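Local coordinates for protein arsenite methyltransferase (PDB 5EVJ) that catalyses the transfer of methyl groups from S-adenosylmethionine to trivalent arsenic, probably giving mono-, di- and trimethylated products, at residues D97-A102 with M143-G148; S168-N173 with S198-D203; Q244-E249 with S268-L273; G278-L283 with A321-S326; E285-V290 with G341-H346. The protein carries 15 engineered substitutions. All coordinates share one frame; numbering follows the deposited sequence.

Interaction 1: D97-A102 with M143-G148. Engineered in segment 97-102: A98 (natural residue Cys).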
# COMPACT_ATOMS: atom_id res chain seq x y z
N ASP A 97 6.92 8.65 -6.49
CA ASP A 97 6.25 8.24 -5.22
C ASP A 97 7.22 8.38 -4.04
O ASP A 97 6.82 8.75 -2.94
CB ASP A 97 5.59 6.80 -5.29
CG ASP A 97 4.34 6.74 -6.24
OD1 ASP A 97 3.76 7.80 -6.59
OD2 ASP A 97 3.93 5.62 -6.62
N ALA A 98 8.49 8.12 -4.28
CA ALA A 98 9.48 8.27 -3.19
C ALA A 98 9.65 9.75 -2.84
O ALA A 98 9.84 10.09 -1.66
CB ALA A 98 10.79 7.63 -3.59
N TYR A 99 9.52 10.63 -3.85
CA TYR A 99 9.69 12.06 -3.58
C TYR A 99 8.52 12.55 -2.79
O TYR A 99 8.68 13.27 -1.82
CB TYR A 99 9.78 12.84 -4.89
CG TYR A 99 11.21 12.92 -5.46
CD1 TYR A 99 12.02 11.78 -5.53
CD2 TYR A 99 11.74 14.12 -5.94
CE1 TYR A 99 13.32 11.82 -6.05
CE2 TYR A 99 13.05 14.17 -6.49
CZ TYR A 99 13.83 13.03 -6.51
OH TYR A 99 15.12 13.03 -7.02
N VAL A 100 7.33 12.08 -3.13
CA VAL A 100 6.18 12.45 -2.38
C VAL A 100 6.29 11.94 -0.96
O VAL A 100 5.98 12.65 -0.00
CB VAL A 100 4.92 11.90 -3.03
CG1 VAL A 100 3.72 12.14 -2.11
CG2 VAL A 100 4.77 12.55 -4.40
N ALA A 101 6.71 10.69 -0.81
CA ALA A 101 6.81 10.15 0.57
C ALA A 101 7.86 10.92 1.41
O ALA A 101 7.66 11.23 2.62
CB ALA A 101 7.14 8.69 0.48
N ALA A 102 8.99 11.22 0.77
CA ALA A 102 10.13 11.88 1.39
C ALA A 102 9.60 13.16 2.01
O ALA A 102 9.97 13.52 3.12
CB ALA A 102 11.16 12.20 0.35
N MET A 143 16.27 10.45 1.33
CA MET A 143 16.08 9.34 0.37
C MET A 143 17.37 8.57 0.03
O MET A 143 18.42 9.13 -0.06
CB MET A 143 15.46 9.86 -0.93
CG MET A 143 14.15 10.58 -0.72
SD MET A 143 13.35 11.18 -2.27
CE MET A 143 14.03 12.83 -2.17
N THR A 144 17.22 7.29 -0.22
CA THR A 144 18.26 6.37 -0.58
C THR A 144 17.61 5.58 -1.69
O THR A 144 16.52 5.00 -1.51
CB THR A 144 18.62 5.41 0.58
OG1 THR A 144 18.90 6.15 1.80
CG2 THR A 144 19.83 4.49 0.25
N PHE A 145 18.23 5.60 -2.86
CA PHE A 145 17.80 4.76 -3.94
C PHE A 145 18.80 3.68 -4.15
O PHE A 145 19.96 3.96 -4.24
CB PHE A 145 17.68 5.62 -5.17
CG PHE A 145 16.60 6.64 -5.05
CD1 PHE A 145 15.24 6.24 -5.16
CD2 PHE A 145 16.90 7.95 -4.77
CE1 PHE A 145 14.23 7.17 -5.01
CE2 PHE A 145 15.90 8.89 -4.63
CZ PHE A 145 14.56 8.51 -4.78
N ILE A 146 18.37 2.42 -4.19
CA ILE A 146 19.31 1.35 -4.49
C ILE A 146 18.81 0.49 -5.63
O ILE A 146 17.60 0.44 -5.91
CB ILE A 146 19.65 0.49 -3.25
CG1 ILE A 146 18.47 -0.33 -2.78
CG2 ILE A 146 20.10 1.37 -2.08
CD1 ILE A 146 18.50 -0.53 -1.29
N GLN A 147 19.75 -0.20 -6.26
CA GLN A 147 19.48 -1.03 -7.40
C GLN A 147 19.19 -2.44 -6.96
O GLN A 147 19.98 -3.06 -6.26
CB GLN A 147 20.69 -1.02 -8.35
CG GLN A 147 20.58 -1.97 -9.54
CD GLN A 147 20.80 -1.26 -10.89
OE1 GLN A 147 19.99 -1.41 -11.80
NE2 GLN A 147 21.90 -0.49 -11.01
N GLY A 148 18.09 -3.01 -7.46
CA GLY A 148 17.72 -4.33 -6.93
C GLY A 148 16.55 -4.98 -7.59
O GLY A 148 15.90 -4.40 -8.43

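Interaction 2: S168-N173 with S198-D203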
# COMPACT_ATOMS: atom_id res chain seq x y z
N SER A 168 4.12 0.56 -3.18
CA SER A 168 4.35 0.08 -4.52
C SER A 168 3.28 0.62 -5.42
O SER A 168 2.16 0.84 -5.00
CB SER A 168 4.28 -1.44 -4.58
OG SER A 168 4.97 -1.91 -5.73
N ASN A 169 3.61 0.77 -6.70
CA ASN A 169 2.63 1.34 -7.60
C ASN A 169 2.65 0.61 -8.94
O ASN A 169 3.50 0.90 -9.80
CB ASN A 169 2.89 2.83 -7.72
CG ASN A 169 1.75 3.57 -8.39
OD1 ASN A 169 0.92 2.96 -9.06
ND2 ASN A 169 1.73 4.91 -8.25
N CYS A 170 1.78 -0.40 -9.07
CA CYS A 170 1.56 -1.09 -10.35
C CYS A 170 2.78 -1.70 -10.92
O CYS A 170 3.03 -1.49 -12.10
CB CYS A 170 1.08 -0.10 -11.42
SG CYS A 170 -0.58 -0.37 -12.07
N VAL A 171 3.57 -2.39 -10.11
CA VAL A 171 4.73 -3.13 -10.59
C VAL A 171 4.70 -4.58 -10.10
O VAL A 171 5.50 -5.41 -10.54
CB VAL A 171 6.11 -2.54 -10.14
CG1 VAL A 171 6.48 -1.17 -10.77
CG2 VAL A 171 6.26 -2.55 -8.62
N ILE A 172 3.78 -4.92 -9.22
CA ILE A 172 3.84 -6.27 -8.71
C ILE A 172 3.28 -7.32 -9.68
O ILE A 172 3.69 -8.48 -9.64
CB ILE A 172 3.29 -6.35 -7.27
CG1 ILE A 172 4.01 -5.28 -6.43
CG2 ILE A 172 3.43 -7.76 -6.69
CD1 ILE A 172 3.81 -5.35 -4.93
N ASN A 173 2.39 -6.91 -10.57
CA ASN A 173 1.89 -7.85 -11.59
C ASN A 173 2.97 -8.30 -12.53
O ASN A 173 2.79 -9.25 -13.27
CB ASN A 173 0.73 -7.27 -12.42
CG ASN A 173 -0.55 -7.02 -11.60
OD1 ASN A 173 -1.53 -6.51 -12.14
ND2 ASN A 173 -0.55 -7.38 -10.29
N SER A 198 -0.89 -0.02 -4.70
CA SER A 198 -1.93 -0.07 -5.69
C SER A 198 -1.47 -0.93 -6.84
O SER A 198 -0.27 -1.00 -7.15
CB SER A 198 -2.31 1.35 -6.18
OG SER A 198 -1.16 2.00 -6.71
N ASP A 199 -2.41 -1.63 -7.44
CA ASP A 199 -2.06 -2.47 -8.56
C ASP A 199 -3.35 -2.79 -9.30
O ASP A 199 -4.46 -2.37 -8.91
CB ASP A 199 -1.30 -3.73 -8.12
CG ASP A 199 -0.28 -4.22 -9.19
OD1 ASP A 199 -0.52 -4.00 -10.38
OD2 ASP A 199 0.78 -4.84 -8.86
N VAL A 200 -3.21 -3.51 -10.39
CA VAL A 200 -4.40 -3.82 -11.19
C VAL A 200 -4.84 -5.27 -10.95
O VAL A 200 -4.04 -6.18 -10.93
CB VAL A 200 -4.14 -3.55 -12.66
CG1 VAL A 200 -5.32 -4.06 -13.48
CG2 VAL A 200 -3.96 -2.06 -12.88
N TYR A 201 -6.13 -5.46 -10.73
CA TYR A 201 -6.69 -6.81 -10.51
C TYR A 201 -7.87 -7.06 -11.45
O TYR A 201 -8.39 -6.09 -12.07
CB TYR A 201 -7.17 -6.95 -9.04
CG TYR A 201 -6.01 -6.73 -8.10
CD1 TYR A 201 -5.69 -5.44 -7.66
CD2 TYR A 201 -5.18 -7.79 -7.69
CE1 TYR A 201 -4.58 -5.20 -6.86
CE2 TYR A 201 -4.05 -7.56 -6.88
CZ TYR A 201 -3.78 -6.24 -6.48
OH TYR A 201 -2.74 -5.96 -5.66
N VAL A 202 -8.34 -8.32 -11.47
CA VAL A 202 -9.53 -8.71 -12.23
C VAL A 202 -10.63 -9.31 -11.34
O VAL A 202 -10.34 -9.85 -10.27
CB VAL A 202 -9.16 -9.78 -13.28
CG1 VAL A 202 -10.25 -9.92 -14.37
CG2 VAL A 202 -7.81 -9.44 -13.89
N ASP A 203 -11.89 -9.26 -11.79
CA ASP A 203 -12.95 -9.82 -11.01
C ASP A 203 -13.08 -11.32 -11.25
O ASP A 203 -13.86 -11.96 -10.58
CB ASP A 203 -14.29 -9.10 -11.24
CG ASP A 203 -14.90 -9.46 -12.62
OD1 ASP A 203 -14.19 -9.88 -13.55
OD2 ASP A 203 -16.12 -9.32 -12.79
O HOH W 1 2.32 -2.50 -7.16
O HOH W 2 -2.93 -8.67 -9.75

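Interaction 3: Q244-E249 with S268-L273. Engineered in segment 244-249: A247 (natural residue Cys).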
# COMPACT_ATOMS: atom_id res chain seq x y z
N GLN A 244 -9.24 -3.47 1.31
CA GLN A 244 -9.33 -2.69 0.11
C GLN A 244 -9.60 -1.22 0.51
O GLN A 244 -10.60 -0.89 1.18
CB GLN A 244 -10.46 -3.34 -0.72
CG GLN A 244 -10.97 -2.45 -1.83
CD GLN A 244 -11.89 -3.20 -2.78
OE1 GLN A 244 -11.58 -4.31 -3.22
NE2 GLN A 244 -13.03 -2.59 -3.09
N LEU A 245 -8.71 -0.32 0.15
CA LEU A 245 -8.96 1.07 0.54
C LEU A 245 -9.83 1.75 -0.51
O LEU A 245 -10.73 2.50 -0.18
CB LEU A 245 -7.61 1.84 0.70
CG LEU A 245 -7.75 3.37 0.95
CD1 LEU A 245 -8.57 3.66 2.22
CD2 LEU A 245 -6.44 4.14 0.99
N GLU A 246 -9.57 1.47 -1.79
CA GLU A 246 -10.39 1.98 -2.86
C GLU A 246 -10.12 1.27 -4.20
O GLU A 246 -9.03 0.75 -4.46
CB GLU A 246 -10.19 3.47 -3.04
CG GLU A 246 -8.88 3.85 -3.71
CD GLU A 246 -8.60 5.33 -3.57
OE1 GLU A 246 -9.33 6.16 -4.18
OE2 GLU A 246 -7.66 5.69 -2.83
N ALA A 247 -11.15 1.24 -5.02
CA ALA A 247 -11.09 0.51 -6.27
C ALA A 247 -11.76 1.37 -7.31
O ALA A 247 -12.77 2.03 -7.06
CB ALA A 247 -11.81 -0.83 -6.14
N GLU A 248 -11.15 1.39 -8.47
CA GLU A 248 -11.75 2.01 -9.62
C GLU A 248 -11.73 1.02 -10.80
O GLU A 248 -10.67 0.47 -11.17
CB GLU A 248 -11.06 3.37 -9.96
CG GLU A 248 -11.47 4.60 -9.11
CD GLU A 248 -12.99 4.76 -8.85
OE1 GLU A 248 -13.81 4.50 -9.76
OE2 GLU A 248 -13.38 5.18 -7.72
N GLU A 249 -12.90 0.78 -11.37
CA GLU A 249 -12.98 -0.04 -12.57
C GLU A 249 -12.27 0.70 -13.66
O GLU A 249 -12.46 1.89 -13.83
CB GLU A 249 -14.43 -0.35 -12.99
CG GLU A 249 -14.49 -1.14 -14.31
CD GLU A 249 -15.78 -1.91 -14.55
OE1 GLU A 249 -16.81 -1.70 -13.83
OE2 GLU A 249 -15.74 -2.79 -15.46
N SER A 268 -8.27 -1.09 -10.56
CA SER A 268 -7.14 -0.48 -9.95
C SER A 268 -7.56 -0.56 -8.49
O SER A 268 -8.56 0.04 -8.11
CB SER A 268 -7.13 1.01 -10.37
OG SER A 268 -6.12 1.72 -9.70
N ILE A 269 -6.82 -1.32 -7.69
CA ILE A 269 -7.17 -1.42 -6.24
C ILE A 269 -5.94 -1.08 -5.39
O ILE A 269 -4.80 -1.52 -5.69
CB ILE A 269 -7.61 -2.84 -5.82
CG1 ILE A 269 -8.76 -3.37 -6.71
CG2 ILE A 269 -7.98 -2.89 -4.32
CD1 ILE A 269 -9.13 -4.84 -6.38
N THR A 270 -6.20 -0.31 -4.33
CA THR A 270 -5.19 0.03 -3.34
C THR A 270 -5.56 -0.84 -2.16
O THR A 270 -6.64 -0.72 -1.58
CB THR A 270 -5.18 1.54 -2.92
OG1 THR A 270 -4.84 2.39 -4.02
CG2 THR A 270 -4.09 1.79 -1.84
N TYR A 271 -4.60 -1.66 -1.79
CA TYR A 271 -4.75 -2.61 -0.71
C TYR A 271 -3.94 -2.20 0.49
O TYR A 271 -2.84 -1.59 0.34
CB TYR A 271 -4.22 -4.03 -1.17
CG TYR A 271 -5.32 -4.85 -1.82
CD1 TYR A 271 -6.44 -5.27 -1.09
CD2 TYR A 271 -5.23 -5.22 -3.17
CE1 TYR A 271 -7.44 -6.04 -1.67
CE2 TYR A 271 -6.20 -5.99 -3.77
CZ TYR A 271 -7.33 -6.37 -3.04
OH TYR A 271 -8.30 -7.08 -3.69
N ARG A 272 -4.43 -2.63 1.65
CA ARG A 272 -3.79 -2.40 2.91
C ARG A 272 -3.47 -3.73 3.58
O ARG A 272 -4.38 -4.51 3.92
CB ARG A 272 -4.67 -1.54 3.80
CG ARG A 272 -5.05 -0.24 3.09
CD ARG A 272 -5.58 0.74 4.14
NE ARG A 272 -4.51 1.36 4.95
CZ ARG A 272 -4.59 2.54 5.58
NH1 ARG A 272 -5.71 3.25 5.57
NH2 ARG A 272 -3.51 3.05 6.23
N LEU A 273 -2.17 -3.97 3.80
CA LEU A 273 -1.71 -5.23 4.30
C LEU A 273 -0.93 -4.97 5.60
O LEU A 273 0.30 -4.68 5.58
CB LEU A 273 -0.84 -5.88 3.27
CG LEU A 273 -1.41 -6.84 2.22
CD1 LEU A 273 -2.81 -6.50 1.73
CD2 LEU A 273 -0.43 -6.98 1.05
O HOH W 3 -10.82 -7.11 -3.04

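Interaction 4: G278-L283 with A321-S326. Engineered in segment 321-326: A321 (natural residue Cys).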
# COMPACT_ATOMS: atom_id res chain seq x y z
N GLY A 278 0.56 -12.30 15.37
CA GLY A 278 -0.27 -13.01 16.37
C GLY A 278 -1.69 -12.47 16.49
O GLY A 278 -2.48 -13.07 17.19
N GLN A 279 -2.04 -11.39 15.77
CA GLN A 279 -3.32 -10.71 16.02
C GLN A 279 -4.32 -10.77 14.88
O GLN A 279 -5.51 -10.60 15.14
CB GLN A 279 -3.07 -9.20 16.32
CG GLN A 279 -2.20 -8.93 17.56
CD GLN A 279 -2.97 -9.22 18.86
OE1 GLN A 279 -2.92 -10.32 19.33
NE2 GLN A 279 -3.77 -8.26 19.37
N ILE A 280 -3.87 -10.94 13.62
CA ILE A 280 -4.73 -10.69 12.50
C ILE A 280 -5.36 -12.05 12.09
O ILE A 280 -4.63 -13.02 11.87
CB ILE A 280 -4.01 -10.03 11.28
CG1 ILE A 280 -3.32 -8.68 11.61
CG2 ILE A 280 -5.00 -9.78 10.15
CD1 ILE A 280 -4.20 -7.72 12.42
N GLU A 281 -6.70 -12.13 12.11
CA GLU A 281 -7.40 -13.45 11.98
C GLU A 281 -8.10 -13.48 10.68
O GLU A 281 -8.21 -12.44 10.04
CB GLU A 281 -8.38 -13.69 13.14
CG GLU A 281 -7.65 -13.82 14.47
CD GLU A 281 -8.59 -13.98 15.64
OE1 GLU A 281 -8.97 -12.96 16.25
OE2 GLU A 281 -8.88 -15.13 16.07
N ASP A 282 -8.54 -14.63 10.23
CA ASP A 282 -9.21 -14.67 8.92
C ASP A 282 -10.70 -14.53 9.04
O ASP A 282 -11.38 -14.81 8.11
CB ASP A 282 -8.90 -15.95 8.12
CG ASP A 282 -9.24 -17.27 8.88
OD1 ASP A 282 -9.94 -17.27 9.93
OD2 ASP A 282 -8.82 -18.37 8.39
N LEU A 283 -11.21 -14.11 10.18
CA LEU A 283 -12.61 -13.62 10.18
C LEU A 283 -12.63 -12.40 11.07
O LEU A 283 -11.73 -12.24 11.91
CB LEU A 283 -13.59 -14.67 10.76
CG LEU A 283 -13.86 -15.96 9.90
CD1 LEU A 283 -14.68 -16.95 10.73
CD2 LEU A 283 -14.55 -15.73 8.56
N ALA A 321 -14.28 -5.13 15.13
CA ALA A 321 -13.68 -6.47 15.33
C ALA A 321 -12.19 -6.38 15.79
O ALA A 321 -11.58 -5.32 15.70
CB ALA A 321 -13.83 -7.28 14.08
N GLY A 322 -11.64 -7.49 16.31
CA GLY A 322 -10.18 -7.63 16.66
C GLY A 322 -9.25 -7.05 15.60
O GLY A 322 -8.30 -6.26 15.89
N ASN A 323 -9.57 -7.35 14.35
CA ASN A 323 -8.65 -7.01 13.27
C ASN A 323 -8.55 -5.54 13.13
O ASN A 323 -7.45 -4.96 13.14
CB ASN A 323 -9.05 -7.64 11.91
CG ASN A 323 -8.67 -9.12 11.80
OD1 ASN A 323 -8.07 -9.72 12.72
ND2 ASN A 323 -9.03 -9.73 10.66
N THR A 324 -9.70 -4.93 12.96
CA THR A 324 -9.80 -3.52 12.79
C THR A 324 -9.22 -2.84 14.05
O THR A 324 -8.50 -1.86 13.90
CB THR A 324 -11.29 -3.12 12.66
OG1 THR A 324 -11.76 -3.60 11.37
CG2 THR A 324 -11.40 -1.59 12.72
N ALA A 325 -9.52 -3.34 15.25
CA ALA A 325 -8.93 -2.71 16.47
C ALA A 325 -7.38 -2.76 16.41
O ALA A 325 -6.69 -1.84 16.85
CB ALA A 325 -9.45 -3.35 17.77
N SER A 326 -6.83 -3.83 15.86
CA SER A 326 -5.39 -4.00 15.73
C SER A 326 -4.88 -3.01 14.68
O SER A 326 -3.80 -2.41 14.87
CB SER A 326 -5.03 -5.47 15.28
OG SER A 326 -5.20 -6.38 16.37
O HOH W 4 -8.98 -10.61 15.31
O HOH W 5 -11.06 -9.94 13.61

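Interaction 5: E285-V290 with G341-H346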
# COMPACT_ATOMS: atom_id res chain seq x y z
N GLU A 285 -13.68 -11.13 14.24
CA GLU A 285 -13.94 -11.82 15.49
C GLU A 285 -14.27 -10.78 16.52
O GLU A 285 -13.67 -9.68 16.55
CB GLU A 285 -12.68 -12.58 16.01
CG GLU A 285 -12.21 -13.74 15.12
CD GLU A 285 -13.23 -14.90 15.06
OE1 GLU A 285 -14.29 -14.85 15.77
OE2 GLU A 285 -12.99 -15.89 14.31
N ASP A 286 -15.16 -11.12 17.44
CA ASP A 286 -15.75 -10.10 18.30
C ASP A 286 -15.12 -10.11 19.68
O ASP A 286 -15.41 -11.00 20.45
CB ASP A 286 -17.25 -10.38 18.45
CG ASP A 286 -18.05 -9.18 19.14
OD1 ASP A 286 -17.40 -8.25 19.75
OD2 ASP A 286 -19.32 -9.18 18.99
N TYR A 287 -14.30 -9.14 20.03
CA TYR A 287 -13.81 -9.07 21.40
C TYR A 287 -14.46 -7.89 22.18
O TYR A 287 -13.98 -7.53 23.27
CB TYR A 287 -12.28 -8.95 21.41
CG TYR A 287 -11.61 -10.08 20.69
CD1 TYR A 287 -11.44 -11.30 21.31
CD2 TYR A 287 -11.17 -9.93 19.37
CE1 TYR A 287 -10.85 -12.37 20.63
CE2 TYR A 287 -10.57 -10.96 18.71
CZ TYR A 287 -10.44 -12.19 19.34
OH TYR A 287 -9.84 -13.24 18.69
N GLY A 288 -15.55 -7.33 21.65
CA GLY A 288 -16.23 -6.21 22.31
C GLY A 288 -15.43 -4.90 22.42
O GLY A 288 -15.66 -4.09 23.35
N GLN A 289 -14.49 -4.69 21.47
CA GLN A 289 -13.71 -3.49 21.51
C GLN A 289 -14.43 -2.31 20.86
O GLN A 289 -15.30 -2.49 19.96
CB GLN A 289 -12.34 -3.71 20.89
CG GLN A 289 -11.46 -4.73 21.60
CD GLN A 289 -10.47 -5.35 20.61
OE1 GLN A 289 -10.85 -5.95 19.60
NE2 GLN A 289 -9.21 -5.10 20.83
N VAL A 290 -14.04 -1.11 21.29
CA VAL A 290 -14.51 0.16 20.63
C VAL A 290 -13.33 1.00 20.23
O VAL A 290 -12.42 1.16 21.05
CB VAL A 290 -15.34 0.96 21.68
CG1 VAL A 290 -15.74 2.36 21.19
CG2 VAL A 290 -16.55 0.11 22.13
N GLY A 341 -11.45 -1.52 25.64
CA GLY A 341 -11.61 -2.96 25.72
C GLY A 341 -10.30 -3.64 25.47
O GLY A 341 -9.25 -3.01 25.39
N ASP A 342 -10.35 -4.96 25.35
CA ASP A 342 -9.19 -5.73 24.96
C ASP A 342 -9.67 -7.11 24.49
O ASP A 342 -10.82 -7.28 24.11
CB ASP A 342 -8.22 -5.79 26.13
CG ASP A 342 -8.82 -6.48 27.30
OD1 ASP A 342 -9.84 -7.19 27.13
OD2 ASP A 342 -8.27 -6.31 28.40
N ARG A 343 -8.77 -8.09 24.46
CA ARG A 343 -9.08 -9.37 23.86
C ARG A 343 -9.17 -10.44 24.92
O ARG A 343 -9.12 -11.58 24.59
CB ARG A 343 -8.04 -9.75 22.78
CG ARG A 343 -8.10 -8.92 21.53
CD ARG A 343 -7.46 -9.79 20.43
NE ARG A 343 -7.24 -9.08 19.19
CZ ARG A 343 -6.93 -9.64 18.01
NH1 ARG A 343 -6.78 -11.00 17.89
NH2 ARG A 343 -6.72 -8.83 16.95
N ALA A 344 -9.37 -10.09 26.20
CA ALA A 344 -9.49 -11.15 27.25
C ALA A 344 -10.75 -12.02 27.15
O ALA A 344 -10.82 -13.11 27.73
CB ALA A 344 -9.32 -10.58 28.67
N VAL A 345 -11.74 -11.54 26.42
CA VAL A 345 -12.96 -12.29 26.36
C VAL A 345 -13.40 -12.25 24.96
O VAL A 345 -13.52 -11.18 24.39
CB VAL A 345 -14.13 -11.75 27.27
CG1 VAL A 345 -15.37 -12.63 27.04
CG2 VAL A 345 -13.74 -11.70 28.79
N HIS A 346 -13.65 -13.45 24.42
CA HIS A 346 -14.14 -13.59 23.05
C HIS A 346 -15.66 -13.77 23.06
O HIS A 346 -16.22 -14.60 23.84
CB HIS A 346 -13.40 -14.79 22.40
CG HIS A 346 -13.87 -15.16 21.03
ND1 HIS A 346 -13.63 -14.38 19.92
CD2 HIS A 346 -14.53 -16.25 20.59
CE1 HIS A 346 -14.17 -14.95 18.85
NE2 HIS A 346 -14.72 -16.09 19.25
O HOH W 6 -6.88 -13.02 19.90
O HOH W 7 -13.30 -5.50 24.85
O HOH W 8 -7.41 -6.18 18.75
O HOH W 9 -7.38 -3.96 22.73

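Interaction 1: D97-A102 with M143-G148
M143 reaches from its strand to the helix of A98, Y99 and A102, and shows how one flexible thioether can serve several partners. Its CB points toward the helix, and the first torsion (chi1 -57°) sets CG anti to the carbonyl carbon, with A102 CB 3.6 Å from CG. SD comes next, equally close to the methyl of A102 and 3.6 Å from Y99 CD1, a Met-aromatic contact in which the sulfur lies oblique to the ring. A bend at chi3 (-95°) then carries CE over one face of the Y99 ring, 4.1 Å from its centroid and offset toward the rim. An alanine at M143 would probably open a gap beside A102 CB and deprive the Y99 ring of the methyl over its face and the sulfur beside it. F145, two residues along the strand, continues the seam: its CZ meets the edge of the Y99 ring at CE1, 3.8 Å away, and its CE1 lies 3.7 Å from CB of A98, an engineered residue. The hydroxyl of Y99 bonds to A124 O. The axes of the two segments run roughly antiparallel, 9.9 Å apart at closest approach. Helix 96-104 thus packs against strand 143-147 at one border of the Rossmann-type sheet, beside strand 110-115, while helices 118-126 and 128-135 supply further contacts to F145, Y99 and M143.

Interaction 2: S168-N173 with S198-D203
D199 turns its carboxylate to the backbone of I172 and N173, a compact case of an acid serving the turn that follows a neighbouring strand. Its OD2 takes weak bonds from I172 N at 3.0 Å and N173 N at 3.1 Å, both clearly bent. The side chains of N173 and D199 meet tip to tip with their planes 14° apart, but ND2 meets the carboxylate at poor angles and the two OD1 atoms are both acceptors, so the pair is not hydrogen-bonded. OD1 accepts from V200 N at 2.7 Å, which helps to hold the carboxylate in its rotation. A water joins the same group: it donates to S198 O and weakly to D199 OD2, accepts from V171 N and also bonds to S168 OG. Farther out come the parallel backbone bonds that set the register, S198 N to S168 O at 3.2 Å and C170 N to S198 O at 2.9 Å. C170 SG packs 3.9 Å from V200 CG2 and is tied by a disulfide to C74, while N169 ND2 is held by D97 and G75. Strands 163-169 and 193-202, joined through helix 178-188, form a beta-alpha-beta crossover of the Rossmann-type methyltransferase fold, and the contact lies where both strands reach their C-terminal ends.

Interaction 3: Q244-E249 with S268-L273
L245 and E246 together face T270, forming a beta bulge in the antiparallel pair that ends the seven-stranded sheet, whose order 3-2-1-4-5-7-6 is that of the class I S-adenosylmethionine-dependent methyltransferases. L245 N donates to T270 O at 2.7 Å, nearly along the C=O axis, and T270 N returns a bond to E246 O at 3.0 Å. The extra residue shows in the backbone of L245, whose psi of -41° is helical in character and shifts the register by one. Beyond it the ladder is regular: E248 and S268 make a hydrogen-bonded pair, each N bonded to the other's O at 2.9 Å, and A247 faces I269 in a non-hydrogen-bonded pair. CB of L245 lies against the aliphatic part of R272, 4.1 Å from CG, while the guanidinium goes on to a salt bridge with E194 and hydrogen bonds with L306 and Y304. On the face carrying Q244, A247, I269 and Y271, the engineered A247 touches I269 CG1 through its CB. I269 CG2 sits over one face of the Y271 ring, toward the rim, and meets Q244 CG at 3.9 Å, the two side chains crossing at about a right angle. Q244 NE2 bonds to D308, and at the other end of the amide a water donates to Q244 OE1 at 2.9 Å and accepts from Y271 OH at 2.6 Å.

Interaction 4: G278-L283 with A321-S326
N323 OD1 takes the backbone N-H of E281 at 2.8 Å in an almost straight bond of 168°, and a water that also lies close to the E281 carboxylate is within reach of it. The other end of the amide completes the grip: N323 ND2 donates to E281 O at 2.9 Å, with that oxygen in the amide plane, and has a second partner in D241. One asparagine thus pairs with both backbone groups of a single loop residue. CG of N323 stands anti to the carbonyl carbon (chi1 -79°), which starts the side chain off toward this backbone. Beside it, I280 CD1 packs 3.7 Å from S326 CB, and Q279 CB lies 3.5 Å from S326 OG; that hydroxyl and Q279 NE2 both bond to E330. A second water joins L283 O to N323 N, the latter bond weak. The arrangement illustrates a helix docked near its N-terminal end: helix 322-329 meets an irregular loop through an asparagine amide that copies the pairing of a peptide group.

Interaction 5: E285-V290 with G341-H346
Y287 and R343 form the tight part of this surface contact. R343 CD sits over the centre of the tyrosine ring, 3.8 Å from its centroid, and the guanidinium spreads only 14° from parallel to the ring, with Y287 CE2 beneath it. Polar ends fix the pair: Y287 OH bonds to E281, and R343 NH2 to Q279 O. An alanine at Y287 would probably open a gap beneath R343 CD and its guanidinium and leave the E281 carboxylate without its hydroxyl partner. Toward the exposed rim H346 meets the same tyrosine obliquely, its ND1 3.5 Å from Y287 CE1, and its own ring has E285 OE1 at the edge. The remainder is looser and bridged by water. One water joins Y287 OH to R343 NH1, another accepts from both Q289 NE2 and R343 NE, and a third donates to Y287 O at 2.7 Å while accepting from D342 N. Each backbone bend carries an Asx turn, D286 OD1 taking G288 N at 2.8 Å and D342 OD1 taking A344 N at 3.1 Å. Since D286 pairs with Y347 and G348, and V290 with I340, the contact spans an interruption between two short antiparallel strand pairings, with turns meeting through side chains and water.

In the fold
Read from the N terminus, the first three contacts close in series. Interaction 1 closes a loop of 40 residues, bringing a helix to one border of the large sheet; interaction 2 then closes 24 residues within the parallel strands, and interaction 3 closes 18 at the opposite border. D97 reaches N169 between the first two, while D199 pairs with I269 between the second and third, as neighbouring strands of that sheet. Interactions 4 and 5 follow with alternating segments: 278-283, 285-290, 321-326, 341-346. These crossed loops tie the C-terminal helix, small strands and turns into one unit, about 19 Å from interaction 3, centre to centre, in the case of interaction 4.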